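Local atomic coordinates of uncharacterized protein AsqI (Emericella nidulans, PDB entry 5YY3), a protein that catalyses the zinc-dependent ring contraction of 4'-methoxycyclopenin to 4'-methoxyviridicatin, with release of methyl isocyanate, in the biosynthesis of the aspoquinolone mycotoxins. Residues D529-A535 against Q559-L563; Y180-S185 against R536-G542; I444-L448 against M562-G566. Residues are numbered along the deposited sequence.

Interaction 1: D529-A535 against Q559-L563; sequences DTDSSVA and QNLML
Residues 529-531 form a short 3-10 segment, with Ser532 N bonded to Asp529 O at 3.2 Å; a type I beta turn from Ser532 to Ala535 follows, closed by Ala535 N to Ser532 O at 3.2 Å. Residues 559-561 of the other segment make another 3-10 segment, with Met562 N bonded to Gln559 O at 3.2 Å. The backbones come nearest at Ala535 and Gln559, whose CA atoms are 5.7 Å apart. Both segments belong to the long connection between strands 523-528 and 571-580 of the Ig-like domain. Ser532 (chi1 t) adds an ST turn: its OG accepts from Val534 N at 3.2 Å, and it also bonds to Met510. Gln559 (chi1 t, chi2 p) has the largest area covered here, its side chain bending in among Asp529, Thr530 and Ala535. Met562 (m, m, m) points toward the turn: its SD lies 4.1 Å from both Val534 CG1 and Ala535 CB, while its CE is 3.6 Å from Ser532 OG. The Asp529 carboxylate turns to Tyr467 of strand 461-475. Thus the turn's own hydrogen bonds define its shape, while across the two segments Met562 adds van der Waals contact with Val534 and Ala535.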
# COMPACT_ATOMS: atom_id res chain seq x y z
N ASP A 529 -24.67 -24.41 11.99
CA ASP A 529 -24.66 -23.33 11.00
C ASP A 529 -25.71 -23.56 9.92
O ASP A 529 -26.40 -22.62 9.48
CB ASP A 529 -23.26 -23.19 10.36
CG ASP A 529 -22.67 -24.52 9.88
OD1 ASP A 529 -23.28 -25.59 10.11
OD2 ASP A 529 -21.57 -24.52 9.29
N THR A 530 -25.84 -24.81 9.52
CA THR A 530 -26.63 -25.19 8.36
C THR A 530 -28.12 -25.26 8.69
O THR A 530 -28.94 -25.50 7.81
CB THR A 530 -26.15 -26.55 7.77
OG1 THR A 530 -25.93 -27.49 8.84
CG2 THR A 530 -24.83 -26.38 7.01
N ASP A 531 -28.47 -25.05 9.96
CA ASP A 531 -29.87 -25.04 10.38
C ASP A 531 -30.36 -23.62 10.65
O ASP A 531 -31.52 -23.41 10.98
CB ASP A 531 -30.06 -25.92 11.63
CG ASP A 531 -29.90 -27.42 11.33
OD1 ASP A 531 -30.21 -27.85 10.19
OD2 ASP A 531 -29.46 -28.17 12.24
N SER A 532 -29.47 -22.64 10.50
CA SER A 532 -29.77 -21.25 10.81
C SER A 532 -31.02 -20.71 10.12
O SER A 532 -31.19 -20.88 8.91
CB SER A 532 -28.57 -20.37 10.44
OG SER A 532 -28.90 -19.00 10.57
N SER A 533 -31.89 -20.05 10.88
CA SER A 533 -33.10 -19.45 10.32
C SER A 533 -32.79 -18.37 9.27
O SER A 533 -33.65 -18.01 8.46
CB SER A 533 -33.94 -18.86 11.43
OG SER A 533 -33.28 -17.74 12.00
N VAL A 534 -31.57 -17.86 9.31
CA VAL A 534 -31.12 -16.75 8.47
C VAL A 534 -30.56 -17.24 7.12
O VAL A 534 -30.54 -16.50 6.13
CB VAL A 534 -30.05 -15.93 9.25
CG1 VAL A 534 -29.21 -15.06 8.34
CG2 VAL A 534 -30.73 -15.12 10.36
N ALA A 535 -30.17 -18.50 7.08
CA ALA A 535 -29.36 -19.00 5.98
C ALA A 535 -30.16 -19.58 4.81
O ALA A 535 -31.20 -20.19 4.99
CB ALA A 535 -28.40 -20.06 6.51
N GLN A 559 -24.91 -19.51 2.89
CA GLN A 559 -24.19 -20.19 3.97
C GLN A 559 -22.68 -19.86 3.98
O GLN A 559 -22.08 -19.66 5.04
CB GLN A 559 -24.39 -21.71 3.87
CG GLN A 559 -23.74 -22.53 4.98
CD GLN A 559 -24.21 -22.09 6.36
OE1 GLN A 559 -25.39 -22.20 6.70
NE2 GLN A 559 -23.29 -21.57 7.16
N ASN A 560 -22.08 -19.77 2.79
CA ASN A 560 -20.66 -19.45 2.67
C ASN A 560 -20.30 -18.03 3.11
O ASN A 560 -19.12 -17.74 3.34
CB ASN A 560 -20.19 -19.64 1.24
CG ASN A 560 -20.79 -18.63 0.30
OD1 ASN A 560 -22.00 -18.47 0.25
ND2 ASN A 560 -19.94 -17.93 -0.45
N LEU A 561 -21.30 -17.15 3.24
CA LEU A 561 -21.05 -15.78 3.69
C LEU A 561 -21.57 -15.54 5.10
O LEU A 561 -21.61 -14.39 5.54
CB LEU A 561 -21.70 -14.75 2.75
CG LEU A 561 -21.31 -14.82 1.28
CD1 LEU A 561 -21.97 -13.69 0.51
CD2 LEU A 561 -19.80 -14.79 1.13
N MET A 562 -21.98 -16.59 5.79
CA MET A 562 -22.60 -16.42 7.11
C MET A 562 -21.64 -15.77 8.07
O MET A 562 -22.03 -14.94 8.89
CB MET A 562 -23.09 -17.75 7.66
CG MET A 562 -24.44 -18.18 7.10
SD MET A 562 -25.78 -17.15 7.73
CE MET A 562 -25.79 -17.66 9.45
N LEU A 563 -20.37 -16.15 7.97
CA LEU A 563 -19.35 -15.56 8.82
C LEU A 563 -18.63 -14.42 8.12
O LEU A 563 -18.24 -14.56 6.96
CB LEU A 563 -18.34 -16.64 9.23
CG LEU A 563 -18.32 -17.27 10.62
CD1 LEU A 563 -19.69 -17.45 11.18
CD2 LEU A 563 -17.57 -18.59 10.56

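Interaction 2: Y180-S185 against R536-G542; sequences YDLNDS and RKMGNYG
Helical residues 180-185, the start of helix 180-193, face an irregular loop; CA atoms are nearest at Asp181-Tyr541 (5.8 Å) and Ser185-Arg536 (7.8 Å). The segment opens with Arg536, extended through chi1 to chi3 (all t). Its NH1 bonds to Asp184 OD2 at 2.7 Å and its NH2 to the same OD2 at 3.0 Å (weak), while NH2 reaches Asp181 OD1 at 3.1 Å, again weakly. The two salt bridges form a network, with Asp181 O over one guanidinium face. Lys537 centres an inverse gamma turn. This network joins the hemocyanin-type copper-containing domain, whose counterpart here binds zinc, to the Ig-like domain, and the same helix carries the zinc ligands His186 and His190. Gly539 O and Arg536 NE meet a water at 2.7 and 3.1 Å; the water also reaches Asp181 OD1 at 3.0 Å, weakly. Tyr541 is left-handed (phi 63°, psi 35°), which brings its own amide and that of Gly542 to the same carboxylate: Tyr541 N bonds to Asp181 OD2 at 2.9 Å and Gly542 N to Asp181 OD1 at 3.0 Å. The Tyr541 side chain starts away from the helix, yet its CD1 lies 3.9 Å from Tyr180 CD2, and its hydroxyl bonds to Glu457.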
# COMPACT_ATOMS: atom_id res chain seq x y z
N TYR A 180 -21.70 -15.45 -6.40
CA TYR A 180 -22.82 -15.98 -7.16
C TYR A 180 -24.05 -16.17 -6.29
O TYR A 180 -25.16 -15.85 -6.69
CB TYR A 180 -22.48 -17.33 -7.83
CG TYR A 180 -23.73 -17.90 -8.47
CD1 TYR A 180 -24.20 -17.39 -9.68
CD2 TYR A 180 -24.48 -18.89 -7.83
CE1 TYR A 180 -25.37 -17.87 -10.25
CE2 TYR A 180 -25.65 -19.37 -8.40
CZ TYR A 180 -26.09 -18.84 -9.61
OH TYR A 180 -27.23 -19.31 -10.20
N ASP A 181 -23.85 -16.74 -5.10
CA ASP A 181 -24.99 -17.12 -4.29
C ASP A 181 -25.60 -15.90 -3.61
O ASP A 181 -26.81 -15.86 -3.38
CB ASP A 181 -24.57 -18.20 -3.28
CG ASP A 181 -24.17 -19.51 -3.97
OD1 ASP A 181 -25.08 -20.25 -4.41
OD2 ASP A 181 -22.95 -19.79 -4.11
N LEU A 182 -24.80 -14.89 -3.30
CA LEU A 182 -25.39 -13.63 -2.87
C LEU A 182 -26.24 -13.08 -4.01
O LEU A 182 -27.36 -12.63 -3.81
CB LEU A 182 -24.32 -12.61 -2.47
CG LEU A 182 -24.79 -11.18 -2.22
CD1 LEU A 182 -25.81 -11.13 -1.11
CD2 LEU A 182 -23.60 -10.27 -1.91
N ASN A 183 -25.70 -13.12 -5.22
CA ASN A 183 -26.40 -12.53 -6.34
C ASN A 183 -27.63 -13.33 -6.73
O ASN A 183 -28.69 -12.74 -7.02
CB ASN A 183 -25.46 -12.39 -7.52
CG ASN A 183 -24.69 -11.09 -7.47
OD1 ASN A 183 -25.18 -10.06 -7.93
ND2 ASN A 183 -23.49 -11.12 -6.88
N ASP A 184 -27.53 -14.65 -6.71
CA ASP A 184 -28.71 -15.45 -7.01
C ASP A 184 -29.76 -15.25 -5.91
O ASP A 184 -30.94 -15.18 -6.21
CB ASP A 184 -28.41 -16.94 -7.17
CG ASP A 184 -29.69 -17.77 -7.36
OD1 ASP A 184 -30.30 -17.68 -8.45
OD2 ASP A 184 -30.11 -18.47 -6.40
N SER A 185 -29.33 -15.16 -4.66
CA SER A 185 -30.26 -14.93 -3.56
C SER A 185 -31.01 -13.60 -3.69
O SER A 185 -32.22 -13.51 -3.47
CB SER A 185 -29.53 -14.98 -2.22
OG SER A 185 -30.27 -14.29 -1.22
N ARG A 536 -29.62 -19.37 3.61
CA ARG A 536 -30.10 -20.01 2.38
C ARG A 536 -29.71 -21.49 2.40
O ARG A 536 -28.54 -21.82 2.61
CB ARG A 536 -29.51 -19.25 1.18
CG ARG A 536 -29.43 -19.95 -0.15
CD ARG A 536 -28.83 -18.98 -1.16
NE ARG A 536 -28.25 -19.60 -2.35
CZ ARG A 536 -28.71 -19.38 -3.58
NH1 ARG A 536 -29.75 -18.58 -3.74
NH2 ARG A 536 -28.14 -19.95 -4.63
N LYS A 537 -30.67 -22.38 2.23
CA LYS A 537 -30.38 -23.80 2.43
C LYS A 537 -29.94 -24.49 1.15
O LYS A 537 -30.61 -25.38 0.64
CB LYS A 537 -31.59 -24.53 3.01
CG LYS A 537 -31.53 -24.63 4.50
CD LYS A 537 -31.60 -23.29 5.16
CE LYS A 537 -31.80 -23.41 6.65
NZ LYS A 537 -32.41 -22.13 7.14
N MET A 538 -28.80 -24.06 0.64
CA MET A 538 -28.25 -24.61 -0.57
C MET A 538 -26.75 -24.71 -0.39
O MET A 538 -26.18 -23.97 0.42
CB MET A 538 -28.60 -23.74 -1.78
CG MET A 538 -30.08 -23.40 -1.89
SD MET A 538 -30.52 -22.34 -3.29
CE MET A 538 -31.00 -23.58 -4.49
N GLY A 539 -26.11 -25.61 -1.12
CA GLY A 539 -24.67 -25.60 -1.21
C GLY A 539 -24.27 -24.47 -2.15
O GLY A 539 -25.13 -23.73 -2.64
N ASN A 540 -22.97 -24.32 -2.39
CA ASN A 540 -22.47 -23.33 -3.35
C ASN A 540 -23.09 -23.48 -4.72
O ASN A 540 -23.31 -24.60 -5.19
CB ASN A 540 -20.95 -23.43 -3.48
CG ASN A 540 -20.22 -22.66 -2.42
OD1 ASN A 540 -20.84 -21.97 -1.59
ND2 ASN A 540 -18.89 -22.77 -2.41
N TYR A 541 -23.36 -22.34 -5.36
CA TYR A 541 -23.89 -22.29 -6.72
C TYR A 541 -25.28 -22.93 -6.82
O TYR A 541 -25.63 -23.55 -7.83
CB TYR A 541 -22.90 -22.93 -7.70
CG TYR A 541 -21.52 -22.37 -7.47
CD1 TYR A 541 -21.24 -21.03 -7.77
CD2 TYR A 541 -20.51 -23.14 -6.91
CE1 TYR A 541 -19.99 -20.49 -7.53
CE2 TYR A 541 -19.25 -22.61 -6.67
CZ TYR A 541 -19.00 -21.28 -6.98
OH TYR A 541 -17.75 -20.76 -6.74
N GLY A 542 -26.06 -22.75 -5.76
CA GLY A 542 -27.45 -23.18 -5.74
C GLY A 542 -27.65 -24.68 -5.76
O GLY A 542 -28.74 -25.14 -6.10
O HOH W 1 -25.68 -21.30 -1.71

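Interaction 3: I444-L448 against M562-G566; sequences ITTFL and MLPVG
Thr446, Val565 and Leu563 have the most surface covered where strand residues 444-448 meet an irregular loop. The strand is extended throughout, with phi from -142° to -113°. The loop runs from an extended Leu563 and Pro564 (psi 133° and 146°) through Val565 at helical angles (-60°/-31°) to Gly566 with phi 80°. The CA atoms of Thr446 and Val565 are nearest, 5.8 Å apart. Thr446 points its CB toward the loop and, with chi1 p, gives its hydroxyl proton to the backbone: OG1 to Val565 O is 2.5 Å. Its methyl faces the preceding residues, CG2 lying 3.9 Å from Leu563 CB and 3.5 Å from Pro564 O. Leu563, chi1 between wells at -104°, sends CD2 to within 3.7 Å of Ile444 CD1. Val565 (chi1 p) places CG2 4.0 Å from Leu448 CD1, so the two apolar pairs lie along the strand on either side of Thr446. Strand 443-449 lies between strands 461-475 and 636-644 of the Ig-like domain, and the loop covers a face of this sheet, while Pro564 and Val565 also touch helix 210-231, which carries the zinc ligand His218. A single side-chain-to-backbone hydrogen bond, flanked by aliphatic contacts, therefore holds the loop to the strand without any strand-like pairing of the two backbones.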
# COMPACT_ATOMS: atom_id res chain seq x y z
N ILE A 444 -12.94 -19.81 15.40
CA ILE A 444 -13.51 -20.41 14.21
C ILE A 444 -12.85 -19.86 12.92
O ILE A 444 -12.04 -18.93 12.96
CB ILE A 444 -15.04 -20.21 14.17
CG1 ILE A 444 -15.40 -18.73 14.15
CG2 ILE A 444 -15.68 -20.89 15.40
CD1 ILE A 444 -16.93 -18.48 14.16
N THR A 445 -13.21 -20.46 11.79
CA THR A 445 -12.38 -20.33 10.60
C THR A 445 -13.13 -20.10 9.28
O THR A 445 -14.11 -20.78 8.96
CB THR A 445 -11.51 -21.58 10.45
OG1 THR A 445 -10.89 -21.85 11.71
CG2 THR A 445 -10.44 -21.39 9.40
N THR A 446 -12.66 -19.13 8.52
CA THR A 446 -13.13 -18.91 7.16
C THR A 446 -12.00 -19.23 6.20
O THR A 446 -10.83 -19.33 6.60
CB THR A 446 -13.56 -17.47 6.96
OG1 THR A 446 -12.42 -16.62 7.08
CG2 THR A 446 -14.62 -17.08 8.00
N PHE A 447 -12.33 -19.38 4.93
CA PHE A 447 -11.31 -19.60 3.91
C PHE A 447 -11.68 -18.86 2.63
O PHE A 447 -12.85 -18.61 2.34
CB PHE A 447 -11.10 -21.09 3.65
CG PHE A 447 -12.37 -21.87 3.39
CD1 PHE A 447 -12.93 -21.92 2.12
CD2 PHE A 447 -12.98 -22.57 4.42
CE1 PHE A 447 -14.10 -22.65 1.89
CE2 PHE A 447 -14.14 -23.30 4.19
CZ PHE A 447 -14.70 -23.34 2.92
N LEU A 448 -10.65 -18.51 1.87
CA LEU A 448 -10.83 -17.90 0.57
C LEU A 448 -10.29 -18.88 -0.45
O LEU A 448 -9.10 -19.12 -0.49
CB LEU A 448 -10.11 -16.54 0.49
CG LEU A 448 -10.78 -15.53 1.43
CD1 LEU A 448 -9.81 -14.56 2.07
CD2 LEU A 448 -11.90 -14.77 0.71
N MET A 562 -21.98 -16.59 5.79
CA MET A 562 -22.60 -16.42 7.11
C MET A 562 -21.64 -15.77 8.07
O MET A 562 -22.03 -14.94 8.89
CB MET A 562 -23.09 -17.75 7.66
CG MET A 562 -24.44 -18.18 7.10
SD MET A 562 -25.78 -17.15 7.73
CE MET A 562 -25.79 -17.66 9.45
N LEU A 563 -20.37 -16.15 7.97
CA LEU A 563 -19.35 -15.56 8.82
C LEU A 563 -18.63 -14.42 8.12
O LEU A 563 -18.24 -14.56 6.96
CB LEU A 563 -18.34 -16.64 9.23
CG LEU A 563 -18.32 -17.27 10.62
CD1 LEU A 563 -19.69 -17.45 11.18
CD2 LEU A 563 -17.57 -18.59 10.56
N PRO A 564 -18.46 -13.28 8.81
CA PRO A 564 -17.50 -12.30 8.31
C PRO A 564 -16.15 -12.98 8.09
O PRO A 564 -15.85 -13.89 8.84
CB PRO A 564 -17.44 -11.27 9.43
CG PRO A 564 -18.81 -11.33 10.05
CD PRO A 564 -19.19 -12.79 9.99
N VAL A 565 -15.39 -12.56 7.09
CA VAL A 565 -14.16 -13.25 6.70
C VAL A 565 -13.11 -13.29 7.85
O VAL A 565 -12.35 -14.25 7.96
CB VAL A 565 -13.56 -12.59 5.42
CG1 VAL A 565 -13.15 -11.15 5.67
CG2 VAL A 565 -12.38 -13.40 4.86
N GLY A 566 -13.10 -12.27 8.71
CA GLY A 566 -12.17 -12.24 9.82
C GLY A 566 -10.78 -11.79 9.44
O GLY A 566 -10.56 -11.26 8.34

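In the fold
Helix 180-193 comes first in the chain, followed by strand 443-449 and then the long connection between strands 523-528 and 571-580, which holds the remaining segments. Interaction 2 closes the widest loop, from 180-185 to 536-542, and ties the zinc-binding helical domain to the Ig-like domain. Interaction 3 returns 562-566 to 444-448, crossing interaction 2. Interaction 1 closes a short loop within that connection and also crosses interaction 2, its 529-535 segment leading directly into 536-542. Its second segment shares Met562 and Leu563 with interaction 3: Met562 serves the turn and Leu563 the strand. Lys537 NZ, 2.5 Å from Ser532 O, probably hydrogen-bonds interactions 1 and 2 together, whose centres are about 11 Å apart.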